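Local coordinates for protein glycosyltransferase (Streptomyces viridochromogenes, PDB 2IUY) that probably transfers a sugar from a nucleotide-sugar donor in avilamycin A biosynthesis, as a retaining glycosyltransferase of family GT4, at residues Leu166-Val171 / Leu226-Ser231; Ala177-Ala182 / Pro200-Glu205; Val192-Ala197 / Glu215-Val220. One frame throughout, in Å; residues are numbered along the deposited sequence.

Interaction 1: residues Leu166-Val171 / Leu226-Ser231; sequences LFMGRV and LDLLAS
Two side chains of strand 165-168, Leu166 and Met168, project from the same face of the sheet and meet the flank of helix 222-231. The axes approach to 9.5 Å and lie at 139° to each other, so the strand and helix run in roughly opposed senses. Met168, a selenomethionine in the crystal, lies across Leu229 at about a right angle. Its CG is anti to the backbone N, which carries the chain outward, and Met168 SE rests against both methyls of Leu229, 3.8 Å from CD1 and 4.0 Å from CD2. The bend at chi3 (-80°) then turns Met168 CE aside to within 4.3 Å of Leu228 CB. Leu229 meets it in an unusual conformation: chi2 is -5°, nearly eclipsed, which suggests some strain. Leu166, its CG also anti to N, presents a single branch. Leu166 CD2 touches the helix backbone at Leu228 O (3.6 Å) and lies 4.1 Å from Leu229 CD1, so the Leu229 methyl is shared by both strand side chains. The contact across the segments is apolar. Met168 also packs on Val220, and its side chain is about 4 Å from that of Arg225, both UDP-binding residues; the arrangement is the strand-helix layering of a Rossmann-like GT-B domain, at the edge of its nucleotide site.

Interaction 2: residues Ala177-Ala182 / Pro200-Glu205; sequences ALEAAA and PEYFDE
Polar contact centres on the phenol oxygen of Tyr202. The backbone N-H of Leu178 donates to Tyr202 OH over 2.8 Å, with an N-H...O angle of 157°. Leu178 is the second residue of helix 177-187, so its amide has no carbonyl one turn earlier within the helix, and the tyrosine supplies an acceptor instead. The same hydroxyl donates a hydrogen bond to water 1, with 2.5 Å between Tyr202 OH and the water oxygen. That water in turn donates to Glu179 OE1 at 2.6 Å. The directions therefore run one way, from amide through phenol and water to carboxylate, an ordering that probably strengthens each bond. A bend at chi2 of Glu179 brings its carboxylate round to the water, the carboxylate and phenol planes standing 30° apart.

The two helices run side by side in the same sense, 6° apart in direction and 10.6 Å between axes. This is the relation expected of consecutive helices in the beta-alpha-beta crossovers of a Rossmann-like domain, both lying on one face of the parallel sheet; Ala177 packs on Leu193 of the strand that links them. The UDP-binding Lys175 lies just before the start of helix 177-187.

Apolar contact fills in around the phenol. Tyr202, with CG anti to its backbone N, spans the gap between the helices and reaches the other one tip first. Leu178 CB comes 3.8 Å from Tyr202 CZ, while Ala177 CB sits 3.9 Å from Tyr202 CE2. A separate van der Waals contact sets a methyl against a carboxylate: Leu178 crosses the extended Glu205 at about a right angle, Leu178 CD2 lying 4.0 Å from Glu205 OE2, an oxygen held in a salt bridge by Arg209.

Interaction 3: residues Val192-Ala197 / Glu215-Val220; sequences VLAGPA and EPIGEV
A beta-alpha-beta unit is closed here: strands 191-194 and 214-216, joined through helix 200-210, lie side by side at the edge of the parallel sheet in a Rossmann-like domain. Val192 pairs with Glu215 and Leu193 with Pro216. Two backbone hydrogen bonds involve Leu193, its N donating to Glu215 O (2.9 Å) and its O accepting from Ile217 N (3.0 Å, 174° at the hydrogen). Both bonds are nearly straight, although each donor stands above the acceptor's carbonyl plane.

On the sheet face bearing Val192 and Glu215, the Ile217 side chain folds back toward the first strand. Its chi1 of 57° puts CG1 in the crowded position between backbone N and carbonyl carbon, and the trans chi2 carries Ile217 CD1 to 3.8 Å from Ala194 CB; Val192 CG1 lies 3.8 Å from Ile217 CG1. Ala194 CB also touches Val220 CG2, at 3.9 Å. Val220 is a UDP-binding residue and borders a bound MES molecule, probably from the crystallisation liquor, and Glu219 OE2 accepts from the backbone N of Tyr29, another residue of that site.

Past the paired residues the two segments continue through Gly195 and Gly218, Gly218 with phi 80°, a value that favours glycine, and a water enters between them. Water 2 donates to Leu193 O (2.8 Å) and Gly195 O (2.9 Å) while accepting from Gly218 N at 3.1 Å.

All three contacts belong to one Rossmann-like domain, on strands 165-168, 191-194 and 214-216 of its parallel sheet and the helices that follow them. Interaction 1 spans the longest loop; interactions 2 and 3 are nested within it, and their segments alternate along the chain. Interactions 1 and 3 have centres about 8 Å apart and are joined by backbone pairing of Phe167 with Val192 and Ala194. Helix 222-231 covers one face of the sheet, helices 177-187 and 200-210 the other, and the centre of interaction 2 is about 16 Å from that of interaction 1 and about 12 Å from that of interaction 3. Met168 meeting Val220 brings interactions 1 and 3 together beside the UDP site.

Interaction 1: residues Leu166-Val171 / Leu226-Ser231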
ATOM      1  N   LEU A 166      -1.167 -12.667 -11.401  1.00  8.85           N
ATOM      2  CA  LEU A 166      -1.483 -11.242 -11.489  1.00  9.02           C
ATOM      3  C   LEU A 166      -0.364 -10.413 -10.914  1.00  8.62           C
ATOM      4  O   LEU A 166       0.056 -10.656  -9.783  1.00  7.57           O
ATOM      5  CB  LEU A 166      -2.781 -10.880 -10.762  1.00  9.02           C
ATOM      6  CG  LEU A 166      -3.116  -9.378 -10.690  1.00  9.35           C
ATOM      7  CD1 LEU A 166      -3.500  -8.794 -12.056  1.00  9.11           C
ATOM      8  CD2 LEU A 166      -4.275  -9.129  -9.695  1.00  9.06           C
ATOM      9  N   PHE A 167       0.111  -9.440 -11.704  1.00  6.96           N
ATOM     10  CA  PHE A 167       1.044  -8.481 -11.193  1.00  8.59           C
ATOM     11  C   PHE A 167       0.312  -7.138 -11.187  1.00  9.31           C
ATOM     12  O   PHE A 167      -0.241  -6.742 -12.197  1.00  7.35           O
ATOM     13  CB  PHE A 167       2.325  -8.439 -12.057  1.00  7.83           C
ATOM     14  CG  PHE A 167       3.248  -7.325 -11.698  1.00  9.47           C
ATOM     15  CD1 PHE A 167       4.354  -7.553 -10.867  1.00 11.03           C
ATOM     16  CD2 PHE A 167       3.019  -6.019 -12.192  1.00 10.89           C
ATOM     17  CE1 PHE A 167       5.222  -6.471 -10.515  1.00  9.42           C
ATOM     18  CE2 PHE A 167       3.872  -4.959 -11.847  1.00 11.32           C
ATOM     19  CZ  PHE A 167       4.983  -5.209 -11.004  1.00  8.65           C
HETATM   20  N   MSE A 168       0.313  -6.457 -10.045  1.00 10.52           N
HETATM   21  CA  MSE A 168      -0.418  -5.219  -9.921  1.00 14.07           C
HETATM   22  C   MSE A 168       0.431  -4.142  -9.266  1.00 13.95           C
HETATM   23  O   MSE A 168       0.657  -4.156  -8.039  1.00 15.13           O
HETATM   24  CB  MSE A 168      -1.756  -5.436  -9.170  1.00 12.91           C
HETATM   25  CG  MSE A 168      -2.528  -4.139  -9.091  1.00 17.41           C
HETATM   26 SE   MSE A 168      -4.281  -4.381  -8.397  1.00 24.84          SE
HETATM   27  CE  MSE A 168      -5.124  -5.027 -10.032  1.00 16.51           C
ATOM     28  N   GLY A 169       0.940  -3.235 -10.088  1.00 13.81           N
ATOM     29  CA  GLY A 169       1.735  -2.108  -9.639  1.00 14.06           C
ATOM     30  C   GLY A 169       2.401  -1.439 -10.843  1.00 14.00           C
ATOM     31  O   GLY A 169       2.100  -1.756 -11.996  1.00 12.47           O
ATOM     32  N   ARG A 170       3.323  -0.532 -10.578  1.00 13.85           N
ATOM     33  CA  ARG A 170       4.092   0.087 -11.672  1.00 15.51           C
ATOM     34  C   ARG A 170       5.049  -0.933 -12.298  1.00 12.23           C
ATOM     35  O   ARG A 170       5.723  -1.678 -11.592  1.00 10.49           O
ATOM     36  CB  ARG A 170       4.845   1.321 -11.181  1.00 14.45           C
ATOM     37  CG  ARG A 170       3.939   2.577 -11.046  1.00 20.29           C
ATOM     38  CD  ARG A 170       4.805   3.806 -10.599  1.00 21.81           C
ATOM     39  NE  ARG A 170       5.572   3.367  -9.432  1.00 32.02           N
ATOM     40  CZ  ARG A 170       6.853   2.994  -9.443  1.00 35.51           C
ATOM     41  NH1 ARG A 170       7.593   3.100 -10.563  1.00 32.08           N
ATOM     42  NH2 ARG A 170       7.396   2.558  -8.296  1.00 36.72           N
ATOM     43  N   VAL A 171       5.068  -0.980 -13.625  1.00 11.52           N
ATOM     44  CA  VAL A 171       5.943  -1.904 -14.344  1.00 11.00           C
ATOM     45  C   VAL A 171       7.326  -1.255 -14.390  1.00 11.50           C
ATOM     46  O   VAL A 171       7.653  -0.542 -15.336  1.00 11.86           O
ATOM     47  CB  VAL A 171       5.388  -2.207 -15.769  1.00 10.96           C
ATOM     48  CG1 VAL A 171       6.357  -3.130 -16.578  1.00  8.19           C
ATOM     49  CG2 VAL A 171       3.911  -2.787 -15.693  1.00  9.62           C
ATOM     50  N   LEU A 226     -10.724  -4.626  -8.542  1.00 15.70           N
ATOM     51  CA  LEU A 226     -11.254  -5.493  -7.510  1.00 14.65           C
ATOM     52  C   LEU A 226     -11.519  -6.896  -7.979  1.00 14.74           C
ATOM     53  O   LEU A 226     -11.168  -7.850  -7.289  1.00 13.36           O
ATOM     54  CB  LEU A 226     -12.563  -4.911  -7.018  1.00 14.98           C
ATOM     55  CG  LEU A 226     -12.563  -3.573  -6.323  1.00 15.25           C
ATOM     56  CD1 LEU A 226     -13.995  -3.439  -5.770  1.00 16.39           C
ATOM     57  CD2 LEU A 226     -11.447  -3.462  -5.205  1.00 13.32           C
ATOM     58  N   ASP A 227     -12.153  -7.023  -9.149  1.00 14.81           N
ATOM     59  CA  ASP A 227     -12.381  -8.337  -9.746  1.00 16.10           C
ATOM     60  C   ASP A 227     -11.059  -9.049 -10.062  1.00 14.89           C
ATOM     61  O   ASP A 227     -10.931 -10.242  -9.798  1.00 16.03           O
ATOM     62  CB  ASP A 227     -13.201  -8.224 -11.034  1.00 17.41           C
ATOM     63  CG  ASP A 227     -14.638  -7.755 -10.787  1.00 22.04           C
ATOM     64  OD1 ASP A 227     -15.253  -8.229  -9.808  1.00 28.09           O
ATOM     65  OD2 ASP A 227     -15.154  -6.936 -11.595  1.00 25.94           O
ATOM     66  N   LEU A 228     -10.085  -8.329 -10.621  1.00 13.93           N
ATOM     67  CA  LEU A 228      -8.761  -8.924 -10.926  1.00 13.75           C
ATOM     68  C   LEU A 228      -8.097  -9.471  -9.664  1.00 13.35           C
ATOM     69  O   LEU A 228      -7.597 -10.596  -9.629  1.00 13.24           O
ATOM     70  CB  LEU A 228      -7.861  -7.876 -11.616  1.00 13.65           C
ATOM     71  CG  LEU A 228      -8.165  -7.536 -13.085  1.00 12.84           C
ATOM     72  CD1 LEU A 228      -7.226  -6.402 -13.563  1.00 12.24           C
ATOM     73  CD2 LEU A 228      -8.011  -8.765 -13.972  1.00  9.75           C
ATOM     74  N   LEU A 229      -8.129  -8.665  -8.607  1.00 13.16           N
ATOM     75  CA  LEU A 229      -7.564  -9.054  -7.302  1.00 13.70           C
ATOM     76  C   LEU A 229      -8.137 -10.370  -6.775  1.00 13.05           C
ATOM     77  O   LEU A 229      -7.395 -11.248  -6.307  1.00 13.67           O
ATOM     78  CB  LEU A 229      -7.809  -7.942  -6.278  1.00 12.47           C
ATOM     79  CG  LEU A 229      -6.719  -7.009  -5.742  1.00 14.35           C
ATOM     80  CD1 LEU A 229      -5.268  -7.267  -6.178  1.00  8.20           C
ATOM     81  CD2 LEU A 229      -7.130  -5.513  -5.788  1.00 10.84           C
ATOM     82  N   ALA A 230      -9.454 -10.494  -6.914  1.00 12.54           N
ATOM     83  CA  ALA A 230     -10.249 -11.639  -6.450  1.00 11.69           C
ATOM     84  C   ALA A 230     -10.166 -12.889  -7.393  1.00 11.17           C
ATOM     85  O   ALA A 230     -10.177 -14.024  -6.948  1.00 11.10           O
ATOM     86  CB  ALA A 230     -11.728 -11.184  -6.341  1.00 11.11           C
ATOM     87  N   SER A 231     -10.162 -12.652  -8.694  1.00 10.45           N
ATOM     88  CA  SER A 231     -10.259 -13.721  -9.675  1.00 11.18           C
ATOM     89  C   SER A 231      -8.878 -14.347  -9.950  1.00 11.26           C
ATOM     90  O   SER A 231      -8.776 -15.496 -10.413  1.00 10.85           O
ATOM     91  CB  SER A 231     -10.903 -13.174 -10.965  1.00 11.67           C
ATOM     92  OG  SER A 231     -10.109 -12.165 -11.564  1.00 14.66           O
TER

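Interaction 2: residues Ala177-Ala182 / Pro200-Glu205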
ATOM      1  N   ALA A 177       8.527  -6.729 -12.184  1.00  7.30           N
ATOM      2  CA  ALA A 177       7.590  -7.154 -13.247  1.00  8.55           C
ATOM      3  C   ALA A 177       8.206  -8.262 -14.108  1.00  9.04           C
ATOM      4  O   ALA A 177       7.530  -9.241 -14.484  1.00  9.98           O
ATOM      5  CB  ALA A 177       7.141  -5.951 -14.122  1.00  6.48           C
ATOM      6  N   LEU A 178       9.483  -8.089 -14.422  1.00  8.85           N
ATOM      7  CA  LEU A 178      10.218  -9.029 -15.273  1.00  8.51           C
ATOM      8  C   LEU A 178      10.356 -10.375 -14.611  1.00  8.12           C
ATOM      9  O   LEU A 178      10.089 -11.422 -15.199  1.00  7.61           O
ATOM     10  CB  LEU A 178      11.607  -8.465 -15.632  1.00  8.66           C
ATOM     11  CG  LEU A 178      12.474  -9.486 -16.422  1.00 10.50           C
ATOM     12  CD1 LEU A 178      11.958  -9.565 -17.868  1.00 13.54           C
ATOM     13  CD2 LEU A 178      13.897  -9.077 -16.422  1.00 11.40           C
ATOM     14  N   GLU A 179      10.749 -10.347 -13.356  1.00  8.53           N
ATOM     15  CA  GLU A 179      10.828 -11.568 -12.544  1.00  9.18           C
ATOM     16  C   GLU A 179       9.493 -12.272 -12.323  1.00  9.04           C
ATOM     17  O   GLU A 179       9.440 -13.486 -12.248  1.00 11.55           O
ATOM     18  CB  GLU A 179      11.507 -11.240 -11.213  1.00  8.79           C
ATOM     19  CG  GLU A 179      13.007 -10.864 -11.374  1.00  8.39           C
ATOM     20  CD  GLU A 179      13.264  -9.411 -11.801  1.00 13.41           C
ATOM     21  OE1 GLU A 179      12.329  -8.559 -11.863  1.00 14.56           O
ATOM     22  OE2 GLU A 179      14.435  -9.095 -12.083  1.00 15.64           O
ATOM     23  N   ALA A 180       8.425 -11.514 -12.191  1.00  9.20           N
ATOM     24  CA  ALA A 180       7.079 -12.061 -12.148  1.00  8.89           C
ATOM     25  C   ALA A 180       6.730 -12.729 -13.498  1.00  9.24           C
ATOM     26  O   ALA A 180       6.080 -13.804 -13.541  1.00  8.94           O
ATOM     27  CB  ALA A 180       6.097 -10.954 -11.824  1.00  7.76           C
ATOM     28  N   ALA A 181       7.145 -12.115 -14.607  1.00  8.94           N
ATOM     29  CA  ALA A 181       6.929 -12.772 -15.932  1.00 10.23           C
ATOM     30  C   ALA A 181       7.664 -14.122 -15.952  1.00 10.74           C
ATOM     31  O   ALA A 181       7.068 -15.156 -16.318  1.00 11.66           O
ATOM     32  CB  ALA A 181       7.379 -11.862 -17.103  1.00  8.44           C
ATOM     33  N   ALA A 182       8.919 -14.129 -15.486  1.00 10.13           N
ATOM     34  CA  ALA A 182       9.726 -15.348 -15.407  1.00 10.03           C
ATOM     35  C   ALA A 182       9.052 -16.410 -14.523  1.00 11.05           C
ATOM     36  O   ALA A 182       9.061 -17.588 -14.824  1.00 10.63           O
ATOM     37  CB  ALA A 182      11.140 -15.037 -14.853  1.00  8.25           C
ATOM     38  N   PRO A 200       9.605   2.322 -21.174  1.00 15.60           N
ATOM     39  CA  PRO A 200       9.391   1.629 -22.457  1.00 15.32           C
ATOM     40  C   PRO A 200      10.434   0.569 -22.722  1.00 14.49           C
ATOM     41  O   PRO A 200      10.054  -0.508 -23.182  1.00 13.21           O
ATOM     42  CB  PRO A 200       9.514   2.739 -23.520  1.00 15.93           C
ATOM     43  CG  PRO A 200       9.525   4.035 -22.761  1.00 17.19           C
ATOM     44  CD  PRO A 200      10.010   3.730 -21.373  1.00 15.28           C
ATOM     45  N   GLU A 201      11.719   0.853 -22.421  1.00 13.67           N
ATOM     46  CA  GLU A 201      12.797  -0.145 -22.650  1.00 13.64           C
ATOM     47  C   GLU A 201      12.591  -1.371 -21.736  1.00 13.19           C
ATOM     48  O   GLU A 201      12.751  -2.534 -22.162  1.00 11.82           O
ATOM     49  CB  GLU A 201      14.197   0.458 -22.418  1.00 14.03           C
ATOM     50  CG  GLU A 201      14.557   1.634 -23.323  1.00 19.21           C
ATOM     51  CD  GLU A 201      14.054   2.993 -22.817  1.00 26.35           C
ATOM     52  OE1 GLU A 201      13.343   3.062 -21.770  1.00 27.20           O
ATOM     53  OE2 GLU A 201      14.371   4.016 -23.481  1.00 29.00           O
ATOM     54  N   TYR A 202      12.263  -1.099 -20.462  1.00 13.28           N
ATOM     55  CA  TYR A 202      11.911  -2.181 -19.520  1.00 13.21           C
ATOM     56  C   TYR A 202      10.700  -3.007 -20.012  1.00 12.61           C
ATOM     57  O   TYR A 202      10.793  -4.226 -20.119  1.00 11.75           O
ATOM     58  CB  TYR A 202      11.648  -1.634 -18.102  1.00 12.96           C
ATOM     59  CG  TYR A 202      11.457  -2.734 -17.038  1.00 12.02           C
ATOM     60  CD1 TYR A 202      12.432  -3.722 -16.835  1.00 10.22           C
ATOM     61  CD2 TYR A 202      10.315  -2.769 -16.249  1.00 11.55           C
ATOM     62  CE1 TYR A 202      12.284  -4.727 -15.853  1.00  8.30           C
ATOM     63  CE2 TYR A 202      10.139  -3.770 -15.269  1.00 10.08           C
ATOM     64  CZ  TYR A 202      11.129  -4.745 -15.090  1.00 11.40           C
ATOM     65  OH  TYR A 202      10.962  -5.725 -14.136  1.00 10.73           O
ATOM     66  N   PHE A 203       9.575  -2.334 -20.273  1.00 12.92           N
ATOM     67  CA  PHE A 203       8.374  -2.968 -20.839  1.00 13.92           C
ATOM     68  C   PHE A 203       8.731  -3.794 -22.076  1.00 14.25           C
ATOM     69  O   PHE A 203       8.310  -4.943 -22.179  1.00 13.80           O
ATOM     70  CB  PHE A 203       7.338  -1.914 -21.214  1.00 14.69           C
ATOM     71  CG  PHE A 203       6.058  -2.480 -21.815  1.00 15.85           C
ATOM     72  CD1 PHE A 203       4.998  -2.868 -21.006  1.00 17.72           C
ATOM     73  CD2 PHE A 203       5.904  -2.577 -23.192  1.00 15.58           C
ATOM     74  CE1 PHE A 203       3.818  -3.356 -21.576  1.00 17.09           C
ATOM     75  CE2 PHE A 203       4.727  -3.064 -23.765  1.00 17.03           C
ATOM     76  CZ  PHE A 203       3.684  -3.438 -22.956  1.00 15.72           C
ATOM     77  N   ASP A 204       9.530  -3.216 -22.981  1.00 14.35           N
ATOM     78  CA  ASP A 204       9.968  -3.908 -24.205  1.00 15.32           C
ATOM     79  C   ASP A 204      10.789  -5.189 -23.975  1.00 14.35           C
ATOM     80  O   ASP A 204      10.663  -6.166 -24.726  1.00 13.71           O
ATOM     81  CB  ASP A 204      10.671  -2.947 -25.171  1.00 15.60           C
ATOM     82  CG  ASP A 204       9.689  -1.999 -25.861  1.00 19.54           C
ATOM     83  OD1 ASP A 204       8.451  -2.116 -25.641  1.00 24.28           O
ATOM     84  OD2 ASP A 204      10.157  -1.106 -26.591  1.00 21.70           O
ATOM     85  N   GLU A 205      11.615  -5.173 -22.931  1.00 13.46           N
ATOM     86  CA  GLU A 205      12.418  -6.334 -22.552  1.00 13.79           C
ATOM     87  C   GLU A 205      11.538  -7.504 -22.047  1.00 13.23           C
ATOM     88  O   GLU A 205      11.780  -8.710 -22.347  1.00 12.66           O
ATOM     89  CB  GLU A 205      13.437  -5.935 -21.453  1.00 13.00           C
ATOM     90  CG  GLU A 205      14.413  -7.083 -21.029  1.00 12.79           C
ATOM     91  CD  GLU A 205      15.198  -6.777 -19.719  1.00 17.39           C
ATOM     92  OE1 GLU A 205      14.916  -5.738 -19.026  1.00 18.08           O
ATOM     93  OE2 GLU A 205      16.110  -7.589 -19.390  1.00 22.86           O
TER
HETATM   94  O   HOH W   1      12.967  -6.243 -12.821  1.00 10.83           O

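Interaction 3: residues Val192-Ala197 / Glu215-Val220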
ATOM      1  N   VAL A 192      -1.185 -11.424 -16.102  1.00 10.19           N
ATOM      2  CA  VAL A 192      -1.729 -10.093 -16.300  1.00 10.32           C
ATOM      3  C   VAL A 192      -0.854  -9.038 -15.609  1.00 10.56           C
ATOM      4  O   VAL A 192      -0.553  -9.135 -14.410  1.00 10.12           O
ATOM      5  CB  VAL A 192      -3.190 -10.038 -15.818  1.00 10.92           C
ATOM      6  CG1 VAL A 192      -3.747  -8.646 -15.938  1.00 10.40           C
ATOM      7  CG2 VAL A 192      -4.014 -10.998 -16.650  1.00 11.08           C
ATOM      8  N   LEU A 193      -0.389  -8.084 -16.405  1.00 11.37           N
ATOM      9  CA  LEU A 193       0.377  -6.968 -15.924  1.00 12.59           C
ATOM     10  C   LEU A 193      -0.544  -5.777 -15.842  1.00 13.14           C
ATOM     11  O   LEU A 193      -0.782  -5.085 -16.858  1.00 12.48           O
ATOM     12  CB  LEU A 193       1.532  -6.635 -16.860  1.00 13.59           C
ATOM     13  CG  LEU A 193       2.844  -7.384 -16.815  1.00 14.28           C
ATOM     14  CD1 LEU A 193       3.671  -6.829 -17.968  1.00 15.03           C
ATOM     15  CD2 LEU A 193       3.537  -7.058 -15.545  1.00 15.14           C
ATOM     16  N   ALA A 194      -1.074  -5.570 -14.637  1.00 12.85           N
ATOM     17  CA  ALA A 194      -2.025  -4.512 -14.362  1.00 14.25           C
ATOM     18  C   ALA A 194      -1.414  -3.331 -13.572  1.00 15.54           C
ATOM     19  O   ALA A 194      -1.335  -3.343 -12.336  1.00 18.13           O
ATOM     20  CB  ALA A 194      -3.223  -5.070 -13.633  1.00 13.50           C
ATOM     21  N   GLY A 195      -1.043  -2.291 -14.293  1.00 15.28           N
ATOM     22  CA  GLY A 195      -0.556  -1.058 -13.701  1.00 14.45           C
ATOM     23  C   GLY A 195       0.125  -0.248 -14.787  1.00 14.40           C
ATOM     24  O   GLY A 195       0.247  -0.730 -15.933  1.00 13.26           O
ATOM     25  N   PRO A 196       0.568   0.985 -14.434  1.00 14.58           N
ATOM     26  CA  PRO A 196       1.213   1.840 -15.402  1.00 14.91           C
ATOM     27  C   PRO A 196       2.576   1.287 -15.841  1.00 14.90           C
ATOM     28  O   PRO A 196       3.420   0.957 -15.016  1.00 15.09           O
ATOM     29  CB  PRO A 196       1.342   3.184 -14.679  1.00 13.84           C
ATOM     30  CG  PRO A 196       1.307   2.874 -13.249  1.00 15.23           C
ATOM     31  CD  PRO A 196       0.475   1.621 -13.102  1.00 14.73           C
ATOM     32  N   ALA A 197       2.751   1.175 -17.151  1.00 15.65           N
ATOM     33  CA  ALA A 197       3.992   0.671 -17.750  1.00 17.00           C
ATOM     34  C   ALA A 197       4.567   1.850 -18.509  1.00 17.56           C
ATOM     35  O   ALA A 197       4.367   1.971 -19.716  1.00 18.40           O
ATOM     36  CB  ALA A 197       3.708  -0.492 -18.716  1.00 15.67           C
ATOM     37  N   GLU A 215       0.277 -10.495 -20.305  1.00 15.24           N
ATOM     38  CA  GLU A 215      -0.784  -9.709 -20.908  1.00 16.63           C
ATOM     39  C   GLU A 215      -0.816  -8.370 -20.197  1.00 14.63           C
ATOM     40  O   GLU A 215      -1.407  -8.257 -19.114  1.00 13.76           O
ATOM     41  CB  GLU A 215      -2.156 -10.407 -20.831  1.00 16.15           C
ATOM     42  CG  GLU A 215      -2.126 -11.880 -21.256  1.00 20.88           C
ATOM     43  CD  GLU A 215      -3.374 -12.678 -20.834  1.00 21.69           C
ATOM     44  OE1 GLU A 215      -4.426 -12.045 -20.508  1.00 27.48           O
ATOM     45  OE2 GLU A 215      -3.288 -13.942 -20.839  1.00 27.80           O
ATOM     46  N   PRO A 216      -0.183  -7.357 -20.810  1.00 14.15           N
ATOM     47  CA  PRO A 216      -0.124  -6.009 -20.230  1.00 13.70           C
ATOM     48  C   PRO A 216      -1.416  -5.273 -20.527  1.00 13.68           C
ATOM     49  O   PRO A 216      -1.781  -5.141 -21.704  1.00 14.85           O
ATOM     50  CB  PRO A 216       1.049  -5.359 -20.981  1.00 13.26           C
ATOM     51  CG  PRO A 216       1.655  -6.448 -21.889  1.00 13.70           C
ATOM     52  CD  PRO A 216       0.557  -7.424 -22.097  1.00 13.84           C
ATOM     53  N   ILE A 217      -2.095  -4.796 -19.493  1.00 11.83           N
ATOM     54  CA  ILE A 217      -3.408  -4.170 -19.666  1.00 11.90           C
ATOM     55  C   ILE A 217      -3.400  -2.695 -19.295  1.00 12.34           C
ATOM     56  O   ILE A 217      -4.356  -1.977 -19.529  1.00 12.36           O
ATOM     57  CB  ILE A 217      -4.523  -4.979 -18.943  1.00 10.45           C
ATOM     58  CG1 ILE A 217      -4.228  -5.159 -17.453  1.00 10.68           C
ATOM     59  CG2 ILE A 217      -4.629  -6.376 -19.529  1.00 10.88           C
ATOM     60  CD1 ILE A 217      -5.502  -5.311 -16.642  1.00 13.60           C
ATOM     61  N   GLY A 218      -2.272  -2.241 -18.757  1.00 13.46           N
ATOM     62  CA  GLY A 218      -2.107  -0.861 -18.366  1.00 14.75           C
ATOM     63  C   GLY A 218      -2.766  -0.593 -17.020  1.00 16.35           C
ATOM     64  O   GLY A 218      -3.202  -1.526 -16.328  1.00 15.73           O
ATOM     65  N   GLU A 219      -2.826   0.694 -16.663  1.00 16.97           N
ATOM     66  CA  GLU A 219      -3.334   1.130 -15.366  1.00 18.67           C
ATOM     67  C   GLU A 219      -4.758   0.604 -15.197  1.00 17.84           C
ATOM     68  O   GLU A 219      -5.558   0.650 -16.124  1.00 17.06           O
ATOM     69  CB  GLU A 219      -3.279   2.663 -15.268  1.00 18.77           C
ATOM     70  CG  GLU A 219      -3.507   3.261 -13.860  1.00 21.28           C
ATOM     71  CD  GLU A 219      -3.428   4.773 -13.848  1.00 21.94           C
ATOM     72  OE1 GLU A 219      -2.684   5.378 -14.675  1.00 28.73           O
ATOM     73  OE2 GLU A 219      -4.100   5.365 -12.993  1.00 27.95           O
ATOM     74  N   VAL A 220      -5.050   0.071 -14.023  1.00 17.87           N
ATOM     75  CA  VAL A 220      -6.401  -0.373 -13.702  1.00 18.65           C
ATOM     76  C   VAL A 220      -6.920   0.369 -12.465  1.00 19.30           C
ATOM     77  O   VAL A 220      -6.142   1.026 -11.738  1.00 20.58           O
ATOM     78  CB  VAL A 220      -6.504  -1.908 -13.444  1.00 18.79           C
ATOM     79  CG1 VAL A 220      -6.158  -2.698 -14.690  1.00 16.49           C
ATOM     80  CG2 VAL A 220      -5.614  -2.320 -12.265  1.00 19.21           C
TER
HETATM   81  O   HOH W   2       0.681  -2.867 -17.865  1.00 14.04           O